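Local coordinates for cyclic di-GMP-binding protein XC_3703 (PDB 5B7W) that binds the bacterial second messenger cyclic di-GMP and, in its absence, promotes the binding of a LysR-type transcriptional regulator to its target genes, thereby regulating virulence and biofilm formation, at residues P2-I7 with D140-L145; K12-N17 with L69-D74; N23-T28 with T61-A66; K38-L41 with I47-S50; Q49-P52 with Q56-Q59. All blocks are in the same frame, centred on the assembly; numbering follows the deposited sequence.

In the fold
Contact 1 lies in domain I, where strand 3-7 meets helix 135-146; contacts 2 to 5 all lie in domain II, which the chain builds after that first strand and before returning to domain I. Along the chain they are therefore nested inside the loop that contact 1 closes, and contact 5 is about 38 Å from it, centre to centre. Contacts 2 and 3 join the same two helices, 12-26 and 54-70, with contact centres about 13 Å apart. Contact 4 pairs strands 38-42 and 46-51 beneath them, and contact 5, sharing Q49 and S50 with it, leads from strand 46-51 into helix 54-70. Together they outline the helix-on-sheet layering of two domains of RRM-like topology.

Contact 1: residues P2-I7 with D140-L145; sequences PSFDVI and DAIAVL
Strand 3-7 runs beneath helix 135-146 in nearly the same direction: the axes of 3-7 and 140-145 lie 13° apart and approach to 11.0 Å, a spacing bridged by side chains. The nearest backbone pair is V6 and I142, 8.6 Å between their CA atoms. F4 and V6 both direct their CB toward the helix. The F4 ring is met over one face by I142, whose CG1 makes a CH-pi contact 3.9 Å from the ring centroid, 30° off the normal; the two side chains run past one another in opposed senses. The methyl of A141 stands at the ring edge. The ends of V6 and L145 meet head-on, CG2 of V6 lying 3.7 Å from CD1 of L145. A chi1 of -176° puts CG1 of V6 anti to the backbone N and CG2 anti to the carbonyl carbon, and CG2 is the branch that meets L145. F159 meets the F4 ring from strand 155-160, and L108 of helix 102-114 touches both V6 and L145. Branched aliphatic and aromatic residues suit this buried layer, the helix-to-sheet core of domain I, whose four-stranded antiparallel sheet carries two helices on one side in the RRM-like topology.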
# COMPACT_ATOMS: atom_id res chain seq x y z
N PRO A 2 -5.49 -19.26 -20.20
CA PRO A 2 -4.56 -18.88 -19.13
C PRO A 2 -5.10 -17.72 -18.30
O PRO A 2 -5.90 -16.91 -18.78
CB PRO A 2 -3.29 -18.47 -19.88
CG PRO A 2 -3.43 -19.07 -21.25
CD PRO A 2 -4.90 -19.08 -21.53
N SER A 3 -4.65 -17.64 -17.05
CA SER A 3 -5.14 -16.62 -16.15
C SER A 3 -4.06 -16.25 -15.14
O SER A 3 -3.09 -16.98 -14.94
CB SER A 3 -6.40 -17.08 -15.41
OG SER A 3 -6.11 -18.13 -14.51
N PHE A 4 -4.25 -15.09 -14.52
CA PHE A 4 -3.40 -14.63 -13.43
C PHE A 4 -4.26 -13.81 -12.48
O PHE A 4 -5.41 -13.49 -12.77
CB PHE A 4 -2.21 -13.81 -13.95
CG PHE A 4 -2.60 -12.48 -14.54
CD1 PHE A 4 -2.98 -12.39 -15.87
CD2 PHE A 4 -2.57 -11.33 -13.77
CE1 PHE A 4 -3.34 -11.18 -16.42
CE2 PHE A 4 -2.93 -10.11 -14.32
CZ PHE A 4 -3.32 -10.04 -15.64
N ASP A 5 -3.68 -13.46 -11.34
CA ASP A 5 -4.37 -12.69 -10.32
C ASP A 5 -3.74 -11.31 -10.20
O ASP A 5 -2.52 -11.18 -10.11
CB ASP A 5 -4.33 -13.39 -8.96
CG ASP A 5 -5.46 -14.39 -8.79
OD1 ASP A 5 -6.42 -14.35 -9.60
OD2 ASP A 5 -5.39 -15.21 -7.86
N VAL A 6 -4.58 -10.28 -10.20
CA VAL A 6 -4.16 -8.93 -9.84
C VAL A 6 -4.37 -8.78 -8.34
O VAL A 6 -5.50 -8.89 -7.85
CB VAL A 6 -4.95 -7.87 -10.61
CG1 VAL A 6 -4.43 -6.47 -10.29
CG2 VAL A 6 -4.88 -8.14 -12.11
N ILE A 7 -3.28 -8.56 -7.61
CA ILE A 7 -3.34 -8.48 -6.15
C ILE A 7 -2.78 -7.14 -5.71
O ILE A 7 -2.10 -6.43 -6.46
CB ILE A 7 -2.59 -9.64 -5.47
CG1 ILE A 7 -1.09 -9.55 -5.77
CG2 ILE A 7 -3.15 -10.98 -5.91
CD1 ILE A 7 -0.27 -10.65 -5.12
N ASP A 140 -0.46 -7.79 -22.14
CA ASP A 140 -1.10 -6.55 -22.57
C ASP A 140 -1.97 -5.97 -21.47
O ASP A 140 -2.02 -4.75 -21.29
CB ASP A 140 -1.93 -6.80 -23.83
CG ASP A 140 -1.10 -6.74 -25.10
OD1 ASP A 140 0.13 -6.95 -25.02
OD2 ASP A 140 -1.67 -6.49 -26.18
N ALA A 141 -2.66 -6.83 -20.72
CA ALA A 141 -3.39 -6.35 -19.55
C ALA A 141 -2.43 -5.96 -18.43
O ALA A 141 -2.61 -4.93 -17.78
CB ALA A 141 -4.37 -7.42 -19.07
N ILE A 142 -1.39 -6.77 -18.20
CA ILE A 142 -0.42 -6.48 -17.15
C ILE A 142 0.32 -5.18 -17.46
O ILE A 142 0.46 -4.31 -16.59
CB ILE A 142 0.56 -7.65 -16.98
CG1 ILE A 142 -0.15 -8.85 -16.35
CG2 ILE A 142 1.75 -7.24 -16.12
CD1 ILE A 142 0.75 -10.03 -16.09
N ALA A 143 0.79 -5.03 -18.70
CA ALA A 143 1.50 -3.81 -19.07
C ALA A 143 0.60 -2.59 -18.96
O ALA A 143 1.06 -1.50 -18.61
CB ALA A 143 2.07 -3.94 -20.49
N VAL A 144 -0.69 -2.75 -19.26
CA VAL A 144 -1.63 -1.64 -19.11
C VAL A 144 -1.86 -1.33 -17.64
O VAL A 144 -1.84 -0.16 -17.22
CB VAL A 144 -2.95 -1.95 -19.84
CG1 VAL A 144 -4.08 -1.10 -19.28
CG2 VAL A 144 -2.80 -1.71 -21.33
N LEU A 145 -2.07 -2.37 -16.83
CA LEU A 145 -2.34 -2.15 -15.41
C LEU A 145 -1.16 -1.51 -14.70
O LEU A 145 -1.35 -0.69 -13.79
CB LEU A 145 -2.71 -3.48 -14.74
CG LEU A 145 -4.07 -4.08 -15.12
CD1 LEU A 145 -4.21 -5.49 -14.56
CD2 LEU A 145 -5.21 -3.19 -14.65

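Contact 2: residues K12-N17 with L69-D74; sequences KHELTN and LARGID
E14 and R71 cross at about a right angle, and a single carboxylate oxygen does most of the joining. R71 NE donates to E14 OE1 over 2.8 Å in a fairly straight bond (162° at the hydrogen), while NH2 adds a weak second bond to the same oxygen, so the salt bridge is forked on OE1 instead of pairing two oxygens with two nitrogens. The oxygen sits at the edge of the guanidinium, in its plane, and is itself met on the syn side, 28° out of the carboxylate plane; the two planes are turned 47° apart. Bends at chi2 in E14 and at chi2 and chi3 in R71 fold these long chains back so that their charged ends meet close to the backbones. Beside the ion pair the contact turns apolar: CD1, at the end of the longer branch of I73, reaches the helix backbone, 3.9 Å from L15 N, and lies 4.4 Å from L15 CB. G72, with the positive phi that glycine adopts easily, is the C-prime residue of the Schellman motif that ends helix 54-70, and the chain turns there between R71 and I73. The first turns of helix 12-26 thus dock against the exit of helix 54-70, with L68 touching both L15 and I73, and L41 of strand 38-42 lying against L15 and T16.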
# COMPACT_ATOMS: atom_id res chain seq x y z
N LYS A 12 3.86 -9.10 5.41
CA LYS A 12 3.61 -8.76 6.81
C LYS A 12 4.90 -8.60 7.60
O LYS A 12 4.95 -7.80 8.54
CB LYS A 12 2.71 -9.81 7.46
CG LYS A 12 3.36 -11.18 7.64
CD LYS A 12 2.71 -11.94 8.78
CE LYS A 12 2.95 -11.25 10.11
NZ LYS A 12 2.35 -11.98 11.26
N HIS A 13 5.95 -9.35 7.24
CA HIS A 13 7.21 -9.22 7.97
C HIS A 13 7.93 -7.93 7.61
O HIS A 13 8.40 -7.20 8.49
CB HIS A 13 8.11 -10.42 7.70
CG HIS A 13 9.51 -10.22 8.19
ND1 HIS A 13 9.83 -10.13 9.53
CD2 HIS A 13 10.68 -10.07 7.51
CE1 HIS A 13 11.13 -9.94 9.66
NE2 HIS A 13 11.67 -9.90 8.45
N GLU A 14 8.03 -7.63 6.31
CA GLU A 14 8.70 -6.41 5.89
C GLU A 14 7.97 -5.17 6.39
O GLU A 14 8.60 -4.16 6.71
CB GLU A 14 8.84 -6.38 4.37
CG GLU A 14 9.70 -7.50 3.78
CD GLU A 14 11.19 -7.28 3.98
OE1 GLU A 14 11.58 -6.44 4.82
OE2 GLU A 14 11.98 -7.95 3.28
N LEU A 15 6.64 -5.24 6.46
CA LEU A 15 5.88 -4.15 7.08
C LEU A 15 6.27 -3.99 8.54
O LEU A 15 6.38 -2.86 9.04
CB LEU A 15 4.38 -4.41 6.94
CG LEU A 15 3.45 -3.39 7.60
CD1 LEU A 15 3.73 -1.99 7.09
CD2 LEU A 15 1.99 -3.77 7.36
N THR A 16 6.48 -5.10 9.24
CA THR A 16 6.93 -5.04 10.63
C THR A 16 8.36 -4.53 10.73
O THR A 16 8.68 -3.72 11.61
CB THR A 16 6.81 -6.42 11.28
OG1 THR A 16 5.45 -6.86 11.22
CG2 THR A 16 7.24 -6.36 12.74
N ASN A 17 9.24 -4.98 9.83
CA ASN A 17 10.62 -4.52 9.84
C ASN A 17 10.70 -3.01 9.61
O ASN A 17 11.46 -2.31 10.29
CB ASN A 17 11.44 -5.26 8.79
CG ASN A 17 12.03 -6.55 9.32
OD1 ASN A 17 12.81 -7.21 8.63
ND2 ASN A 17 11.67 -6.91 10.54
N LEU A 69 9.70 2.09 1.82
CA LEU A 69 10.34 1.93 0.52
C LEU A 69 11.62 1.10 0.63
O LEU A 69 11.89 0.26 -0.23
CB LEU A 69 10.65 3.30 -0.08
CG LEU A 69 9.43 4.13 -0.50
CD1 LEU A 69 9.80 5.60 -0.68
CD2 LEU A 69 8.81 3.57 -1.77
N ALA A 70 12.39 1.31 1.70
CA ALA A 70 13.63 0.56 1.89
C ALA A 70 13.39 -0.94 2.02
O ALA A 70 14.32 -1.72 1.79
CB ALA A 70 14.38 1.08 3.12
N ARG A 71 12.19 -1.35 2.40
CA ARG A 71 11.84 -2.77 2.47
C ARG A 71 11.00 -3.21 1.27
O ARG A 71 10.31 -4.23 1.35
CB ARG A 71 11.12 -3.08 3.78
CG ARG A 71 11.92 -2.72 5.03
CD ARG A 71 13.39 -3.08 4.89
NE ARG A 71 13.62 -4.52 4.85
CZ ARG A 71 14.80 -5.08 4.60
NH1 ARG A 71 15.87 -4.32 4.38
NH2 ARG A 71 14.92 -6.40 4.59
N GLY A 72 11.04 -2.45 0.18
CA GLY A 72 10.39 -2.85 -1.05
C GLY A 72 8.90 -2.63 -1.12
O GLY A 72 8.23 -3.21 -1.98
N ILE A 73 8.35 -1.79 -0.25
CA ILE A 73 6.91 -1.56 -0.19
C ILE A 73 6.58 -0.27 -0.94
O ILE A 73 7.16 0.78 -0.66
CB ILE A 73 6.41 -1.49 1.26
CG1 ILE A 73 6.72 -2.81 1.98
CG2 ILE A 73 4.92 -1.19 1.31
CD1 ILE A 73 6.47 -2.77 3.47
N ASP A 74 5.65 -0.37 -1.89
CA ASP A 74 5.14 0.81 -2.59
C ASP A 74 4.28 1.62 -1.62
O ASP A 74 3.20 1.18 -1.22
CB ASP A 74 4.34 0.38 -3.81
CG ASP A 74 3.99 1.55 -4.73
OD1 ASP A 74 3.95 2.70 -4.26
OD2 ASP A 74 3.77 1.30 -5.93

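Contact 3: residues N23-T28 with T61-A66; sequences NRELDT and TDILRA
Residues 23-28, at the C-terminal part of helix 12-26, face the middle of helix 54-70, with E25 and I63 nearest, 7.8 Å between their CA atoms. I63 carries the contact from its side, and its two branches serve different neighbours. Its CG2 methyl touches the E25 side chain, 3.4 Å from OE1, while CD1, at the end of the other branch, meets CD2 of L26 at 3.7 Å. The CG1 branch is anti to the carbonyl carbon (chi1 -62°) and CG2 anti to the backbone N, which spreads the two methyls toward successive residues of the facing helix. A beta-branched residue is well suited to such a double task. These two helices are the pair that packs on one side of the four-stranded sheet of domain II, an RRM-like arrangement, and L26 also reaches down to F39 of strand 38-42. E25, extended beyond CG, lays its chain across I63 at a slant, and its other oxygen, OE2, forms a salt bridge with R67, one turn further along helix 54-70. The salt bridge to R67 probably helps a carboxylate sit beside a methyl. Within its own segment, E25 O is gripped twice by T28: OG1 donates at 2.9 Å and the backbone N at 3.2 Å, both from the same face of the carbonyl plane.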
# COMPACT_ATOMS: atom_id res chain seq x y z
N ASN A 23 11.17 3.21 14.20
CA ASN A 23 11.34 3.51 15.61
C ASN A 23 12.82 3.58 15.99
O ASN A 23 13.23 4.46 16.76
CB ASN A 23 10.62 2.46 16.46
CG ASN A 23 9.13 2.71 16.55
OD1 ASN A 23 8.69 3.84 16.77
ND2 ASN A 23 8.34 1.66 16.36
N ARG A 24 13.63 2.67 15.45
CA ARG A 24 15.07 2.73 15.68
C ARG A 24 15.66 4.02 15.11
O ARG A 24 16.58 4.61 15.71
CB ARG A 24 15.76 1.52 15.06
CG ARG A 24 15.78 0.29 15.95
CD ARG A 24 17.11 0.18 16.69
NE ARG A 24 18.21 -0.10 15.78
CZ ARG A 24 18.62 -1.33 15.45
NH1 ARG A 24 18.01 -2.39 15.96
NH2 ARG A 24 19.64 -1.49 14.61
N GLU A 25 15.14 4.48 13.97
CA GLU A 25 15.68 5.69 13.35
C GLU A 25 15.35 6.93 14.17
O GLU A 25 16.15 7.87 14.23
CB GLU A 25 15.14 5.81 11.93
CG GLU A 25 15.98 6.71 11.03
CD GLU A 25 15.78 6.38 9.56
OE1 GLU A 25 15.01 7.10 8.88
OE2 GLU A 25 16.40 5.41 9.08
N LEU A 26 14.18 6.95 14.81
CA LEU A 26 13.83 8.07 15.67
C LEU A 26 14.76 8.18 16.87
O LEU A 26 15.08 9.29 17.32
CB LEU A 26 12.39 7.94 16.16
CG LEU A 26 11.28 8.47 15.24
CD1 LEU A 26 9.95 8.34 15.94
CD2 LEU A 26 11.56 9.91 14.85
N ASP A 27 15.22 7.04 17.39
CA ASP A 27 16.11 7.03 18.55
C ASP A 27 17.49 7.58 18.23
O ASP A 27 18.25 7.87 19.16
CB ASP A 27 16.23 5.61 19.09
CG ASP A 27 14.89 4.97 19.39
OD1 ASP A 27 13.94 5.71 19.72
OD2 ASP A 27 14.78 3.73 19.29
N THR A 28 17.84 7.73 16.95
CA THR A 28 19.13 8.27 16.55
C THR A 28 19.05 9.70 16.04
O THR A 28 20.09 10.28 15.72
CB THR A 28 19.76 7.38 15.47
OG1 THR A 28 19.00 7.47 14.27
CG2 THR A 28 19.80 5.93 15.93
N THR A 61 6.40 11.01 9.06
CA THR A 61 5.87 10.51 7.79
C THR A 61 6.97 10.32 6.77
O THR A 61 7.00 9.31 6.04
CB THR A 61 4.80 11.47 7.26
OG1 THR A 61 3.68 11.48 8.16
CG2 THR A 61 4.34 11.06 5.87
N ASP A 62 7.91 11.27 6.69
CA ASP A 62 9.04 11.13 5.78
C ASP A 62 9.91 9.94 6.17
O ASP A 62 10.43 9.23 5.30
CB ASP A 62 9.86 12.42 5.76
CG ASP A 62 9.04 13.63 5.35
OD1 ASP A 62 8.04 13.45 4.62
OD2 ASP A 62 9.39 14.75 5.77
N ILE A 63 10.09 9.72 7.47
CA ILE A 63 10.84 8.55 7.93
C ILE A 63 10.09 7.27 7.59
O ILE A 63 10.68 6.30 7.10
CB ILE A 63 11.12 8.65 9.44
CG1 ILE A 63 11.98 9.88 9.75
CG2 ILE A 63 11.79 7.38 9.95
CD1 ILE A 63 12.15 10.13 11.23
N LEU A 64 8.78 7.25 7.84
CA LEU A 64 8.00 6.05 7.59
C LEU A 64 7.97 5.70 6.11
O LEU A 64 8.05 4.52 5.74
CB LEU A 64 6.57 6.24 8.13
CG LEU A 64 5.64 5.03 7.99
CD1 LEU A 64 6.20 3.84 8.76
CD2 LEU A 64 4.24 5.37 8.48
N ARG A 65 7.87 6.71 5.24
CA ARG A 65 7.92 6.46 3.81
C ARG A 65 9.26 5.85 3.41
O ARG A 65 9.30 4.84 2.69
CB ARG A 65 7.68 7.76 3.03
CG ARG A 65 6.23 8.22 2.99
CD ARG A 65 6.03 9.22 1.86
NE ARG A 65 4.62 9.58 1.67
CZ ARG A 65 4.11 10.77 1.96
NH1 ARG A 65 4.88 11.72 2.46
NH2 ARG A 65 2.82 11.00 1.75
N ALA A 66 10.36 6.44 3.87
CA ALA A 66 11.68 5.95 3.49
C ALA A 66 11.91 4.53 4.00
O ALA A 66 12.53 3.71 3.32
CB ALA A 66 12.76 6.89 4.01

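Contact 4: residues K38-L41 with I47-S50; sequences KFEL and INQS
Backbone hydrogen bonds tie K38-L41 to I47-S50 as antiparallel strands, with K38 facing S50 and E40 facing N48 in the hydrogen-bonded pairs. Between E40 and N48 both bonds are sound: N48 N donates to E40 O at 2.8 Å (169°), and E40 N to N48 O at 3.0 Å. The K38 pair is longer, and its bond from S50 N is weak. F39 and I47, of the non-hydrogen-bonded pairs, turn their CA-H groups toward the carbonyl oxygens of N48 and E40. Polar side chains gather on the face of K38, E40, N48 and S50. E40 and N48 extend alongside each other in one direction, and ND2 of N48 gives E40 OE1 a weak hydrogen bond of 3.3 Å; OG of S50 touches CG of K38. The other face is mainly apolar, with Q49 the polar exception. The side chains of L41 and I47 cross at a slant, L41 CD1 lying 3.8 Å from I47 CG1, and I47 CG2 stands at the edge of the F39 ring. Q49 OE1 also meets that edge, 3.4 Å from F39 CE2, with amide and ring planes 48° apart; this oxygen is buried and has no hydrogen-bond partner, although Q49 NE2 donates to T61. Apolar residues suit this face, which helices 12-26 and 54-70 cover. The strands form a beta hairpin at the edge of the RRM-like sheet of domain II.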
# COMPACT_ATOMS: atom_id res chain seq x y z
N LYS A 38 6.64 7.83 18.55
CA LYS A 38 6.69 6.40 18.27
C LYS A 38 5.81 6.07 17.08
O LYS A 38 4.84 6.77 16.79
CB LYS A 38 6.24 5.59 19.49
CG LYS A 38 4.91 6.05 20.07
CD LYS A 38 4.56 5.32 21.35
CE LYS A 38 3.65 4.13 21.08
NZ LYS A 38 3.09 3.57 22.33
N PHE A 39 6.18 4.99 16.39
CA PHE A 39 5.32 4.32 15.42
C PHE A 39 4.81 3.03 16.05
O PHE A 39 5.59 2.27 16.63
CB PHE A 39 6.06 3.99 14.13
CG PHE A 39 6.73 5.16 13.47
CD1 PHE A 39 8.02 5.53 13.83
CD2 PHE A 39 6.09 5.86 12.46
CE1 PHE A 39 8.64 6.59 13.21
CE2 PHE A 39 6.72 6.93 11.84
CZ PHE A 39 7.99 7.29 12.22
N GLU A 40 3.51 2.77 15.91
CA GLU A 40 2.92 1.53 16.41
C GLU A 40 2.17 0.85 15.27
O GLU A 40 1.22 1.42 14.73
CB GLU A 40 1.98 1.79 17.59
CG GLU A 40 1.40 0.51 18.18
CD GLU A 40 -0.01 0.69 18.69
OE1 GLU A 40 -0.59 1.78 18.47
OE2 GLU A 40 -0.54 -0.25 19.31
N LEU A 41 2.60 -0.36 14.92
CA LEU A 41 1.89 -1.15 13.93
C LEU A 41 0.74 -1.90 14.61
O LEU A 41 0.97 -2.63 15.58
CB LEU A 41 2.84 -2.13 13.25
CG LEU A 41 2.19 -3.02 12.18
CD1 LEU A 41 1.56 -2.16 11.10
CD2 LEU A 41 3.22 -3.98 11.59
N ILE A 47 -0.77 1.91 11.04
CA ILE A 47 0.43 2.47 11.65
C ILE A 47 0.02 3.76 12.35
O ILE A 47 -0.39 4.73 11.69
CB ILE A 47 1.54 2.73 10.62
CG1 ILE A 47 1.96 1.42 9.95
CG2 ILE A 47 2.73 3.40 11.29
CD1 ILE A 47 3.06 1.60 8.92
N ASN A 48 0.12 3.78 13.67
CA ASN A 48 -0.23 4.96 14.45
C ASN A 48 1.02 5.79 14.70
O ASN A 48 1.99 5.29 15.30
CB ASN A 48 -0.89 4.56 15.77
CG ASN A 48 -2.33 4.12 15.59
OD1 ASN A 48 -3.13 4.83 14.98
ND2 ASN A 48 -2.66 2.95 16.12
N GLN A 49 1.01 7.03 14.24
CA GLN A 49 2.09 7.98 14.49
C GLN A 49 1.66 8.93 15.60
O GLN A 49 0.51 9.38 15.63
CB GLN A 49 2.44 8.77 13.23
CG GLN A 49 2.53 7.94 11.97
CD GLN A 49 3.04 8.74 10.78
OE1 GLN A 49 4.14 8.49 10.28
NE2 GLN A 49 2.26 9.72 10.34
N SER A 50 2.58 9.22 16.52
CA SER A 50 2.30 10.10 17.64
C SER A 50 3.54 10.90 17.98
O SER A 50 4.64 10.35 18.08
CB SER A 50 1.83 9.31 18.87
OG SER A 50 2.81 8.38 19.28

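Contact 5: residues Q49-P52 with Q56-Q59; sequences QSAP and QVKQ
V57 has CG1 anti to its backbone N (chi1 172°) and CG2 anti to the carbonyl carbon, and this spreads its two methyls along the strand it faces: CG1 goes to Q49 and CG2 to A51. Q56, with CG anti to the carbonyl carbon and an extended chain, reaches instead past A51 to the ring of P52. The arrangement is a tight strand-to-helix connection in domain II, where strand 46-51 of the RRM-like sheet leaves through P52 and enters the first turns of helix 54-70; A51 and V57 are the nearest backbone pair, 5.6 Å between CA atoms. The methyl of A51 is clasped between two helix residues, 3.6 Å from CG2 of V57 and 3.6 Å from CB of Q56. A residue with nothing beyond CB suits this spot, because the chain comes back so soon that the helix backbone lies close to the strand. Alongside, CG1 of V57 packs 3.6 Å from NE2 of Q49, and the two side chains cross at a slant. T61 OG1, the partner of the Q49 amide, also hydrogen-bonds V57 O, so the threonine one turn on links the strand amide to the helix backbone. V57 further touches A90 and Q92 of strand 90-96, as befits a branched residue facing the sheet. At the outer end P52 and Q56 cross at about a right angle. Q56 OE1 accepts a hydrogen bond from S53 OG and lies against the proline ring, 3.3 Å from both CB and CD of P52.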
# COMPACT_ATOMS: atom_id res chain seq x y z
N GLN A 49 1.01 7.03 14.24
CA GLN A 49 2.09 7.98 14.49
C GLN A 49 1.66 8.93 15.60
O GLN A 49 0.51 9.38 15.63
CB GLN A 49 2.44 8.77 13.23
CG GLN A 49 2.53 7.94 11.97
CD GLN A 49 3.04 8.74 10.78
OE1 GLN A 49 4.14 8.49 10.28
NE2 GLN A 49 2.26 9.72 10.34
N SER A 50 2.58 9.22 16.52
CA SER A 50 2.30 10.10 17.64
C SER A 50 3.54 10.90 17.98
O SER A 50 4.64 10.35 18.08
CB SER A 50 1.83 9.31 18.87
OG SER A 50 2.81 8.38 19.28
N ALA A 51 3.37 12.21 18.14
CA ALA A 51 4.45 13.11 18.46
C ALA A 51 3.88 14.31 19.20
O ALA A 51 2.65 14.49 19.24
CB ALA A 51 5.20 13.56 17.20
N PRO A 52 4.72 15.13 19.82
CA PRO A 52 4.20 16.33 20.50
C PRO A 52 3.52 17.32 19.57
O PRO A 52 2.57 17.98 20.00
CB PRO A 52 5.45 16.93 21.15
CG PRO A 52 6.35 15.77 21.38
CD PRO A 52 6.12 14.84 20.22
N GLN A 56 6.24 17.43 13.88
CA GLN A 56 7.05 16.25 14.18
C GLN A 56 6.45 14.98 13.60
O GLN A 56 7.18 14.07 13.22
CB GLN A 56 7.25 16.13 15.69
CG GLN A 56 8.29 17.07 16.25
CD GLN A 56 8.27 17.13 17.77
OE1 GLN A 56 7.21 17.31 18.38
NE2 GLN A 56 9.43 16.98 18.38
N VAL A 57 5.12 14.90 13.54
CA VAL A 57 4.49 13.77 12.86
C VAL A 57 4.76 13.85 11.36
O VAL A 57 4.99 12.82 10.71
CB VAL A 57 2.98 13.73 13.16
CG1 VAL A 57 2.29 12.68 12.30
CG2 VAL A 57 2.74 13.44 14.63
N LYS A 58 4.76 15.06 10.79
CA LYS A 58 5.09 15.22 9.38
C LYS A 58 6.51 14.74 9.10
O LYS A 58 6.77 14.11 8.06
CB LYS A 58 4.94 16.68 8.96
CG LYS A 58 5.01 16.90 7.46
CD LYS A 58 5.69 18.22 7.12
CE LYS A 58 4.76 19.41 7.35
NZ LYS A 58 5.38 20.68 6.87
N GLN A 59 7.45 15.02 10.01
CA GLN A 59 8.79 14.46 9.88
C GLN A 59 8.76 12.94 9.93
O GLN A 59 9.41 12.27 9.12
CB GLN A 59 9.69 15.00 10.99
CG GLN A 59 10.01 16.47 10.90
CD GLN A 59 10.93 16.92 12.02
OE1 GLN A 59 10.61 16.76 13.20
NE2 GLN A 59 12.08 17.48 11.65